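Local coordinates for fumarate reductase iron-sulfur subunit (Mycolicibacterium smegmatis, PDB 7D6V), which forms the iron-sulfur subunit of mycobacterial succinate dehydrogenase 1, probably relaying electrons from succinate through its three iron-sulfur clusters to quinone, at residues 38-41 with 42-46; 76-79 with 80-83; 139-142 with 143-146; 230-233 with 234-238. One frame throughout, in Å; residues are numbered along the deposited sequence.

Interaction 1: 38-41 with 42-46; sequences HRLQ and ATQTP
The carbonyl oxygen of Leu-40 takes two firm backbone bonds where the helix runs out: Gln-44 N and Thr-45 N each lie 2.8 Å from Leu-40 O and reach it from opposite faces of the carbonyl plane. The first bond is the usual i to i+4 link and the second is an i to i+5 link, closing a wider, pi-type turn. Thr-45 OG1 adds a weak third bond to the same oxygen at 3.4 Å. It is placed there because chi1 of 67° sets the hydroxyl between the backbone N and the carbonyl carbon, which also brings Thr-45 OG1 to 3.7 Å from Leu-40 CG. Two residues before Gln-44, Ala-42 N bonds to His-38 O at 2.9 Å, and the hydroxyl of Thr-43 folds back on Arg-39 O; that bond is modelled very short, so its exact length is doubtful. This is the C-terminal end of helix 33-43, the helix that packs on the sheet in the beta-grasp fold of 2Fe-2S ferredoxin domains. The helical path is left at Gln-44, and Leu-40 CD1 lies against Gln-44 CB at 3.8 Å. Gln-41 CA also makes a CH...O contact of 3.2 Å with Thr-45 O. Further out, Leu-40 packs on Tyr-23 and Val-25 of strand 17-27. Gln-41 NE2 is tied to Leu-48 O, and Arg-39 forms a salt bridge with Glu-31. On the subunit A side, Ala-42 packs against Tyr-482 of that chain, whose hydroxyl is hydrogen-bonded to Pro-46 O.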
loop_
_atom_site.group_PDB
_atom_site.type_symbol
_atom_site.label_atom_id
_atom_site.label_comp_id
_atom_site.label_asym_id
_atom_site.label_seq_id
_atom_site.Cartn_x
_atom_site.Cartn_y
_atom_site.Cartn_z
ATOM N N HIS B 38 5.421 9.731 17.965
ATOM C CA HIS B 38 4.233 10.489 18.351
ATOM C C HIS B 38 4.289 10.905 19.815
ATOM O O HIS B 38 3.911 12.030 20.164
ATOM C CB HIS B 38 2.978 9.664 18.081
ATOM C CG HIS B 38 2.625 9.560 16.631
ATOM N ND1 HIS B 38 1.691 8.666 16.157
ATOM C CD2 HIS B 38 3.082 10.236 15.552
ATOM C CE1 HIS B 38 1.588 8.796 14.846
ATOM N NE2 HIS B 38 2.422 9.742 14.455
ATOM N N ARG B 39 4.741 10.005 20.690
ATOM C CA ARG B 39 4.886 10.354 22.099
ATOM C C ARG B 39 5.920 11.456 22.291
ATOM O O ARG B 39 5.722 12.375 23.097
ATOM C CB ARG B 39 5.264 9.118 22.912
ATOM C CG ARG B 39 5.058 9.288 24.403
ATOM C CD ARG B 39 5.607 8.115 25.184
ATOM N NE ARG B 39 5.374 6.846 24.504
ATOM C CZ ARG B 39 4.246 6.149 24.583
ATOM N NH1 ARG B 39 3.235 6.599 25.310
ATOM N NH2 ARG B 39 4.127 5.003 23.931
ATOM N N LEU B 40 7.031 11.382 21.557
ATOM C CA LEU B 40 8.040 12.434 21.629
ATOM C C LEU B 40 7.484 13.767 21.141
ATOM O O LEU B 40 7.798 14.822 21.701
ATOM C CB LEU B 40 9.267 12.024 20.818
ATOM C CG LEU B 40 10.492 12.927 20.897
ATOM C CD1 LEU B 40 11.085 12.898 22.288
ATOM C CD2 LEU B 40 11.518 12.504 19.863
ATOM N N GLN B 41 6.666 13.736 20.089
ATOM C CA GLN B 41 6.022 14.953 19.605
ATOM C C GLN B 41 5.087 15.542 20.649
ATOM O O GLN B 41 5.081 16.757 20.876
ATOM C CB GLN B 41 5.248 14.659 18.324
ATOM C CG GLN B 41 5.934 15.105 17.061
ATOM C CD GLN B 41 5.069 14.894 15.846
ATOM O OE1 GLN B 41 4.076 14.173 15.898
ATOM N NE2 GLN B 41 5.435 15.527 14.742
ATOM N N ALA B 42 4.282 14.699 21.289
ATOM C CA ALA B 42 3.294 15.185 22.240
ATOM C C ALA B 42 3.889 15.539 23.594
ATOM O O ALA B 42 3.207 16.181 24.398
ATOM C CB ALA B 42 2.187 14.146 22.422
ATOM N N THR B 43 5.131 15.147 23.870
ATOM C CA THR B 43 5.749 15.421 25.163
ATOM C C THR B 43 6.941 16.364 25.098
ATOM O O THR B 43 7.086 17.212 25.978
ATOM C CB THR B 43 6.190 14.112 25.826
ATOM O OG1 THR B 43 7.060 13.395 24.942
ATOM C CG2 THR B 43 4.984 13.248 26.154
ATOM N N GLN B 44 7.804 16.247 24.095
ATOM C CA GLN B 44 9.060 16.988 24.098
ATOM C C GLN B 44 9.264 17.878 22.883
ATOM O O GLN B 44 9.745 19.004 23.029
ATOM C CB GLN B 44 10.241 16.015 24.209
ATOM C CG GLN B 44 10.351 15.325 25.556
ATOM C CD GLN B 44 11.421 14.255 25.581
ATOM O OE1 GLN B 44 11.123 13.066 25.674
ATOM N NE2 GLN B 44 12.676 14.671 25.504
ATOM N N THR B 45 8.913 17.411 21.683
ATOM C CA THR B 45 9.234 18.094 20.430
ATOM C C THR B 45 7.956 18.303 19.627
ATOM O O THR B 45 7.674 17.550 18.684
ATOM C CB THR B 45 10.255 17.307 19.612
ATOM O OG1 THR B 45 9.663 16.085 19.156
ATOM C CG2 THR B 45 11.476 16.986 20.448
ATOM N N PRO B 46 7.165 19.325 19.963
ATOM C CA PRO B 46 5.901 19.543 19.241
ATOM C C PRO B 46 6.078 19.833 17.760
ATOM O O PRO B 46 5.189 19.510 16.964
ATOM C CB PRO B 46 5.280 20.742 19.975
ATOM C CG PRO B 46 6.060 20.897 21.234
ATOM C CD PRO B 46 7.418 20.368 20.966
#

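Interaction 2: 76-79 with 80-83; sequences TRMS and TFGE
In the loop between strands 70-72 and 86-87 of the ferredoxin-like 2Fe-2S domain, just after the cluster-pocket residue Cys-74, Phe-81 folds back against Thr-76 and Met-78. No hydrogen bond joins residues 76-79 to 80-83, so van der Waals contact carries the turn. Met-78, modelled with a positive phi (72°), has its CA 3.9 Å from Phe-81 CD2. The methionine side chain, with CG anti to the backbone N, bends at chi2 and chi3 and crosses the phenylalanine at about a right angle; its methyl carbon Met-78 CE comes to 4.2 Å from Phe-81 CD2. Both Met-78 CA and the methyl of Thr-76 approach the ring obliquely, whereas one face is covered by the neighbouring Thr-80, whose CB lies 4.1 Å above the ring plane over its centre. Around these side chains, Val-33 and Ile-36 of helix 33-43 pack on Met-78, and Val-87 of strand 86-87 touches both Met-78 and Phe-81. Arg-77 NE turns outward to Glu-370 O of the subunit A chain. Thr-76 OG1 bonds to Leu-72 O, leaving the methyl branch for the ring, and Thr-76 CG2 meets the far ring carbon Phe-81 CZ at 4.1 Å.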
loop_
_atom_site.group_PDB
_atom_site.type_symbol
_atom_site.label_atom_id
_atom_site.label_comp_id
_atom_site.label_asym_id
_atom_site.label_seq_id
_atom_site.Cartn_x
_atom_site.Cartn_y
_atom_site.Cartn_z
ATOM N N THR B 76 7.831 -0.878 12.177
ATOM C CA THR B 76 9.053 -1.316 12.842
ATOM C C THR B 76 8.742 -1.614 14.303
ATOM O O THR B 76 8.336 -0.722 15.051
ATOM C CB THR B 76 10.146 -0.259 12.716
ATOM O OG1 THR B 76 10.247 0.155 11.350
ATOM C CG2 THR B 76 11.482 -0.819 13.160
ATOM N N ARG B 77 8.968 -2.864 14.711
ATOM C CA ARG B 77 8.342 -3.400 15.915
ATOM C C ARG B 77 8.889 -2.805 17.205
ATOM O O ARG B 77 8.226 -2.920 18.241
ATOM C CB ARG B 77 8.501 -4.919 15.943
ATOM C CG ARG B 77 7.293 -5.658 16.474
ATOM C CD ARG B 77 7.481 -7.155 16.335
ATOM N NE ARG B 77 7.567 -7.559 14.936
ATOM C CZ ARG B 77 8.581 -8.244 14.420
ATOM N NH1 ARG B 77 9.598 -8.604 15.190
ATOM N NH2 ARG B 77 8.579 -8.570 13.136
ATOM N N MET B 78 10.097 -2.246 17.186
ATOM C CA MET B 78 10.665 -1.502 18.309
ATOM C C MET B 78 11.037 -2.448 19.449
ATOM O O MET B 78 11.718 -2.058 20.401
ATOM C CB MET B 78 9.686 -0.415 18.772
ATOM C CG MET B 78 10.121 0.445 19.939
ATOM S SD MET B 78 11.154 1.823 19.415
ATOM C CE MET B 78 12.579 1.593 20.467
ATOM N N SER B 79 10.632 -3.709 19.334
ATOM C CA SER B 79 11.187 -4.795 20.125
ATOM C C SER B 79 12.287 -5.516 19.367
ATOM O O SER B 79 12.895 -6.448 19.901
ATOM C CB SER B 79 10.088 -5.781 20.524
ATOM O OG SER B 79 9.598 -6.479 19.395
ATOM N N THR B 80 12.532 -5.101 18.123
ATOM C CA THR B 80 13.708 -5.530 17.382
ATOM C C THR B 80 14.985 -5.125 18.106
ATOM O O THR B 80 16.026 -5.774 17.949
ATOM C CB THR B 80 13.660 -4.921 15.979
ATOM O OG1 THR B 80 12.532 -5.448 15.271
ATOM C CG2 THR B 80 14.925 -5.224 15.192
ATOM N N PHE B 81 14.912 -4.089 18.931
ATOM C CA PHE B 81 16.069 -3.468 19.547
ATOM C C PHE B 81 16.089 -3.765 21.040
ATOM O O PHE B 81 15.041 -3.899 21.676
ATOM C CB PHE B 81 16.041 -1.957 19.327
ATOM C CG PHE B 81 15.663 -1.560 17.935
ATOM C CD1 PHE B 81 16.466 -1.888 16.861
ATOM C CD2 PHE B 81 14.482 -0.881 17.700
ATOM C CE1 PHE B 81 16.111 -1.528 15.582
ATOM C CE2 PHE B 81 14.121 -0.522 16.423
ATOM C CZ PHE B 81 14.936 -0.844 15.362
ATOM N N GLY B 82 17.290 -3.863 21.593
ATOM C CA GLY B 82 17.432 -4.064 23.017
ATOM C C GLY B 82 17.035 -2.835 23.810
ATOM O O GLY B 82 16.899 -1.728 23.291
ATOM N N GLU B 83 16.839 -3.044 25.112
ATOM C CA GLU B 83 16.459 -1.943 25.987
ATOM C C GLU B 83 17.620 -1.001 26.269
ATOM O O GLU B 83 17.390 0.153 26.645
ATOM C CB GLU B 83 15.890 -2.488 27.294
ATOM C CG GLU B 83 14.647 -3.334 27.107
ATOM C CD GLU B 83 13.966 -3.673 28.414
ATOM O OE1 GLU B 83 12.934 -4.372 28.381
ATOM O OE2 GLU B 83 14.463 -3.243 29.476
#

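Interaction 3: 139-142 with 143-146; sequences SQEF and RKCI. With SF4 (iron/sulfur cluster), chain F.
Phe-142 and Arg-143, whose backbones join helix 133-142 to the ferredoxin-type CxxCxxC loop of the 4Fe-4S cluster (Cys-145, Cys-148 and Cys-151), carry the flat groups here; the first packs within the chain, the second reaches subunit A. The phenyl ring of Phe-142 packs among Met-182, Glu-179 of helix 171-181, and Asn-222 and Ala-223 of helix 219-235. The guanidinium of Arg-143 is held by Glu-139 of the subunit A chain in a salt bridge and by Gln-146 of that chain in a hydrogen bond.

Between the segments the backbone does the holding. Arg-143 N bonds to Ser-139 O at 3.0 Å with the donor tilted 16° from the carbonyl plane, which continues the helical pattern for one more residue. A type I beta turn from Phe-142 to Cys-145 then takes over, closed by a weak bond of 3.4 Å from Cys-145 N to Phe-142 O. A second weak bond runs from Lys-144 N to Glu-141 O. The Arg-143 chain passes close to Ser-139 O and then bends at chi2 and chi3 toward subunit A. Lys-144 lays its CB 3.4 Å from Glu-141 O. The turn delivers the first cysteine of the cluster loop: SG stands anti to the backbone N, chi1 155°, and Cys-145 SG ligates the iron FE3 of the cluster at 2.4 Å.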
loop_
_atom_site.group_PDB
_atom_site.type_symbol
_atom_site.label_atom_id
_atom_site.label_comp_id
_atom_site.label_asym_id
_atom_site.label_seq_id
_atom_site.Cartn_x
_atom_site.Cartn_y
_atom_site.Cartn_z
ATOM N N SER B 139 0.988 -8.912 -13.410
ATOM C CA SER B 139 0.817 -7.481 -13.204
ATOM C C SER B 139 0.105 -7.177 -11.895
ATOM O O SER B 139 0.363 -6.136 -11.281
ATOM C CB SER B 139 0.055 -6.871 -14.379
ATOM O OG SER B 139 0.870 -6.825 -15.533
ATOM N N GLN B 140 -0.782 -8.070 -11.451
ATOM C CA GLN B 140 -1.434 -7.878 -10.165
ATOM C C GLN B 140 -0.430 -7.913 -9.028
ATOM O O GLN B 140 -0.634 -7.256 -8.002
ATOM C CB GLN B 140 -2.505 -8.947 -9.961
ATOM C CG GLN B 140 -3.852 -8.578 -10.528
ATOM C CD GLN B 140 -4.942 -9.513 -10.072
ATOM O OE1 GLN B 140 -4.673 -10.626 -9.629
ATOM N NE2 GLN B 140 -6.183 -9.071 -10.185
ATOM N N GLU B 141 0.649 -8.683 -9.181
ATOM C CA GLU B 141 1.697 -8.660 -8.163
ATOM C C GLU B 141 2.321 -7.275 -8.043
ATOM O O GLU B 141 2.557 -6.781 -6.936
ATOM C CB GLU B 141 2.775 -9.695 -8.466
ATOM C CG GLU B 141 3.697 -9.927 -7.283
ATOM C CD GLU B 141 5.117 -10.244 -7.695
ATOM O OE1 GLU B 141 6.011 -10.200 -6.826
ATOM O OE2 GLU B 141 5.337 -10.543 -8.886
ATOM N N PHE B 142 2.602 -6.631 -9.178
ATOM C CA PHE B 142 3.203 -5.304 -9.142
ATOM C C PHE B 142 2.210 -4.229 -8.733
ATOM O O PHE B 142 2.629 -3.160 -8.278
ATOM C CB PHE B 142 3.806 -4.952 -10.501
ATOM C CG PHE B 142 4.698 -6.014 -11.064
ATOM C CD1 PHE B 142 5.587 -6.694 -10.252
ATOM C CD2 PHE B 142 4.653 -6.331 -12.408
ATOM C CE1 PHE B 142 6.407 -7.670 -10.771
ATOM C CE2 PHE B 142 5.470 -7.305 -12.931
ATOM C CZ PHE B 142 6.347 -7.975 -12.113
ATOM N N ARG B 143 0.911 -4.477 -8.891
ATOM C CA ARG B 143 -0.064 -3.490 -8.439
ATOM C C ARG B 143 -0.210 -3.449 -6.923
ATOM O O ARG B 143 -0.996 -2.640 -6.423
ATOM C CB ARG B 143 -1.430 -3.748 -9.073
ATOM C CG ARG B 143 -1.438 -3.766 -10.584
ATOM C CD ARG B 143 -1.523 -2.375 -11.155
ATOM N NE ARG B 143 -2.858 -1.805 -11.019
ATOM C CZ ARG B 143 -3.159 -0.547 -11.314
ATOM N NH1 ARG B 143 -2.221 0.268 -11.767
ATOM N NH2 ARG B 143 -4.396 -0.103 -11.157
ATOM N N LYS B 144 0.516 -4.289 -6.184
ATOM C CA LYS B 144 0.512 -4.245 -4.729
ATOM C C LYS B 144 1.324 -3.089 -4.170
ATOM O O LYS B 144 1.304 -2.871 -2.955
ATOM C CB LYS B 144 1.062 -5.553 -4.155
ATOM C CG LYS B 144 0.085 -6.707 -4.137
ATOM C CD LYS B 144 0.819 -8.030 -4.051
ATOM C CE LYS B 144 1.747 -8.059 -2.853
ATOM N NZ LYS B 144 2.975 -8.859 -3.116
ATOM N N CYS B 145 2.069 -2.401 -5.022
ATOM C CA CYS B 145 2.986 -1.351 -4.579
ATOM C C CYS B 145 2.491 -0.055 -3.926
ATOM O O CYS B 145 2.024 0.852 -4.615
ATOM C CB CYS B 145 3.940 -0.991 -5.726
ATOM S SG CYS B 145 4.617 0.683 -5.637
ATOM N N ILE B 146 2.600 0.030 -2.599
ATOM C CA ILE B 146 2.294 1.283 -1.923
ATOM C C ILE B 146 3.484 2.204 -2.155
ATOM O O ILE B 146 4.628 1.846 -1.860
ATOM C CB ILE B 146 2.009 1.068 -0.426
ATOM C CG1 ILE B 146 3.236 0.545 0.324
ATOM C CG2 ILE B 146 0.868 0.087 -0.245
ATOM C CD1 ILE B 146 3.191 0.776 1.806
HETATM FE FE1 SF4 F . 9.409 0.270 -3.920
HETATM FE FE2 SF4 F . 7.895 -2.035 -2.693
HETATM FE FE3 SF4 F . 6.398 0.167 -4.118
HETATM FE FE4 SF4 F . 7.719 0.715 -1.459
HETATM S S1 SF4 F . 6.301 -0.712 -2.174
HETATM S S2 SF4 F . 7.816 1.593 -3.402
HETATM S S3 SF4 F . 9.312 -0.609 -1.977
HETATM S S4 SF4 F . 7.992 -1.156 -4.637
#

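Interaction 4: 230-233 with 234-238; sequences RVAD and RKYDP. With UQ1 (ubiquinone-1), chain H.
Val-231 CG1 meets two side chains of the following turn, lying 3.9 Å from Lys-235 CD and 4.0 Å from Tyr-236 CE2. All three side chains run alongside one another in the same direction. CG1 is the valine branch anti to the backbone N (chi1 168°), which turns it to this flank. Lys-235 sets out beside it and then bends at chi3 and chi4, while its CB covers one face of the Tyr-236 ring, 3.8 Å above the centre. Here, near the C-terminal end of helix 219-235, Tyr-236 N bonds to Ala-232 O at 2.9 Å, and the tyrosine lines the ubiquinone-1 site. With chi1 at -51° the ring turns an edge to the quinone: Tyr-236 CE1 is 3.6 Å from the quinone oxygen O1, and Tyr-236 CB touches the tail methyl C11 at 3.8 Å. Asp-233 and, in the following loop, Asp-237 also point the same way, their OD1 atoms 3.8 Å apart and their carboxylate planes at 28°. The repulsion expected between them is probably offset by Arg-156 of the membrane anchor subunit, which forms salt bridges with both; Arg-216 of that chain takes Asp-233 OD2.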
loop_
_atom_site.group_PDB
_atom_site.type_symbol
_atom_site.label_atom_id
_atom_site.label_comp_id
_atom_site.label_asym_id
_atom_site.label_seq_id
_atom_site.Cartn_x
_atom_site.Cartn_y
_atom_site.Cartn_z
ATOM N N ARG B 230 13.792 -9.173 -22.090
ATOM C CA ARG B 230 13.029 -8.665 -23.230
ATOM C C ARG B 230 13.811 -7.603 -24.001
ATOM O O ARG B 230 13.781 -7.565 -25.240
ATOM C CB ARG B 230 11.688 -8.120 -22.747
ATOM C CG ARG B 230 10.831 -9.184 -22.093
ATOM C CD ARG B 230 9.545 -8.643 -21.513
ATOM N NE ARG B 230 8.749 -9.722 -20.938
ATOM C CZ ARG B 230 7.422 -9.764 -20.941
ATOM N NH1 ARG B 230 6.724 -8.781 -21.486
ATOM N NH2 ARG B 230 6.791 -10.791 -20.396
ATOM N N VAL B 231 14.525 -6.732 -23.287
ATOM C CA VAL B 231 15.370 -5.746 -23.948
ATOM C C VAL B 231 16.472 -6.439 -24.738
ATOM O O VAL B 231 16.833 -6.004 -25.835
ATOM C CB VAL B 231 15.942 -4.753 -22.917
ATOM C CG1 VAL B 231 17.044 -3.914 -23.535
ATOM C CG2 VAL B 231 14.842 -3.861 -22.381
ATOM N N ALA B 232 17.023 -7.525 -24.195
ATOM C CA ALA B 232 18.026 -8.290 -24.928
ATOM C C ALA B 232 17.425 -8.948 -26.162
ATOM O O ALA B 232 18.087 -9.054 -27.198
ATOM C CB ALA B 232 18.659 -9.334 -24.014
ATOM N N ASP B 233 16.178 -9.415 -26.062
ATOM C CA ASP B 233 15.450 -9.870 -27.242
ATOM C C ASP B 233 15.454 -8.799 -28.320
ATOM O O ASP B 233 15.748 -9.068 -29.489
ATOM C CB ASP B 233 14.005 -10.210 -26.881
ATOM C CG ASP B 233 13.846 -11.596 -26.324
ATOM O OD1 ASP B 233 14.819 -12.374 -26.340
ATOM O OD2 ASP B 233 12.724 -11.906 -25.881
ATOM N N ARG B 234 15.116 -7.572 -27.935
ATOM C CA ARG B 234 14.954 -6.509 -28.922
ATOM C C ARG B 234 16.280 -5.970 -29.450
ATOM O O ARG B 234 16.346 -5.542 -30.607
ATOM C CB ARG B 234 14.137 -5.368 -28.324
ATOM C CG ARG B 234 12.662 -5.667 -28.168
ATOM C CD ARG B 234 12.003 -5.863 -29.517
ATOM N NE ARG B 234 10.549 -5.783 -29.425
ATOM C CZ ARG B 234 9.767 -6.796 -29.074
ATOM N NH1 ARG B 234 10.299 -7.975 -28.782
ATOM N NH2 ARG B 234 8.452 -6.633 -29.016
ATOM N N LYS B 235 17.335 -5.979 -28.643
ATOM C CA LYS B 235 18.538 -5.210 -28.941
ATOM C C LYS B 235 19.816 -6.030 -29.013
ATOM O O LYS B 235 20.676 -5.736 -29.843
ATOM C CB LYS B 235 18.722 -4.107 -27.891
ATOM C CG LYS B 235 17.727 -2.974 -27.988
ATOM C CD LYS B 235 17.855 -2.035 -26.807
ATOM C CE LYS B 235 19.026 -1.093 -26.979
ATOM N NZ LYS B 235 18.724 -0.007 -27.947
ATOM N N TYR B 236 19.977 -7.042 -28.163
ATOM C CA TYR B 236 21.269 -7.690 -27.970
ATOM C C TYR B 236 21.241 -9.166 -28.343
ATOM O O TYR B 236 21.958 -9.973 -27.750
ATOM C CB TYR B 236 21.739 -7.522 -26.526
ATOM C CG TYR B 236 21.712 -6.098 -26.036
ATOM C CD1 TYR B 236 22.430 -5.106 -26.686
ATOM C CD2 TYR B 236 20.967 -5.743 -24.924
ATOM C CE1 TYR B 236 22.406 -3.805 -26.246
ATOM C CE2 TYR B 236 20.938 -4.441 -24.474
ATOM C CZ TYR B 236 21.660 -3.478 -25.140
ATOM O OH TYR B 236 21.639 -2.178 -24.701
ATOM N N ASP B 237 20.430 -9.535 -29.323
ATOM C CA ASP B 237 20.293 -10.933 -29.727
ATOM C C ASP B 237 20.726 -11.090 -31.174
ATOM O O ASP B 237 19.993 -10.661 -32.086
ATOM C CB ASP B 237 18.854 -11.409 -29.540
ATOM C CG ASP B 237 18.767 -12.879 -29.194
ATOM O OD1 ASP B 237 17.928 -13.238 -28.347
ATOM O OD2 ASP B 237 19.535 -13.678 -29.766
ATOM N N PRO B 238 21.885 -11.692 -31.442
ATOM C CA PRO B 238 22.381 -11.779 -32.823
ATOM C C PRO B 238 21.516 -12.622 -33.749
ATOM O O PRO B 238 21.803 -12.713 -34.945
ATOM C CB PRO B 238 23.772 -12.400 -32.651
ATOM C CG PRO B 238 24.145 -12.104 -31.240
ATOM C CD PRO B 238 22.872 -12.191 -30.474
HETATM C C1 UQ1 H . 26.165 -2.998 -28.157
HETATM O O1 UQ1 H . 25.110 -3.386 -28.523
HETATM C C2 UQ1 H . 26.347 -1.539 -27.751
HETATM O O2 UQ1 H . 25.267 -0.653 -27.810
HETATM C CM2 UQ1 H . 25.336 0.271 -28.858
HETATM C C3 UQ1 H . 27.712 -1.046 -27.280
HETATM O O3 UQ1 H . 27.883 0.291 -26.908
HETATM C CM3 UQ1 H . 27.578 0.557 -25.569
HETATM C C4 UQ1 H . 28.890 -2.011 -27.217
HETATM O O4 UQ1 H . 29.948 -1.629 -26.852
HETATM C C5 UQ1 H . 28.706 -3.470 -27.622
HETATM C CM5 UQ1 H . 29.883 -4.438 -27.558
HETATM C C6 UQ1 H . 27.343 -3.962 -28.095
HETATM C C7 UQ1 H . 27.153 -5.421 -28.496
HETATM C C8 UQ1 H . 26.733 -6.195 -27.249
HETATM C C9 UQ1 H . 25.874 -7.186 -27.326
HETATM C C10 UQ1 H . 25.278 -7.581 -28.673
HETATM C C11 UQ1 H . 25.475 -7.937 -26.059
#

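Following the chain from the N terminus, the four contacts come strictly in series; none nests in or crosses another, and each closes only a local turn. Interaction 1 ends helix 33-43 in the 2Fe-2S domain, and interaction 2 folds the loop leading to strand 86-87, its Met-78 packing against the earlier part of that same helix. Their centres are about 19 Å apart. Interaction 3 leads from helix 133-142 into the cluster loop of the 4Fe-4S dicluster region. Interaction 4, near the end of helix 219-235, lies about 26 Å from it, centre to centre. That helix also packs on Phe-142, linking cluster loop and quinone site, whereas interactions 1 and 4 lie about 55 Å apart between centres.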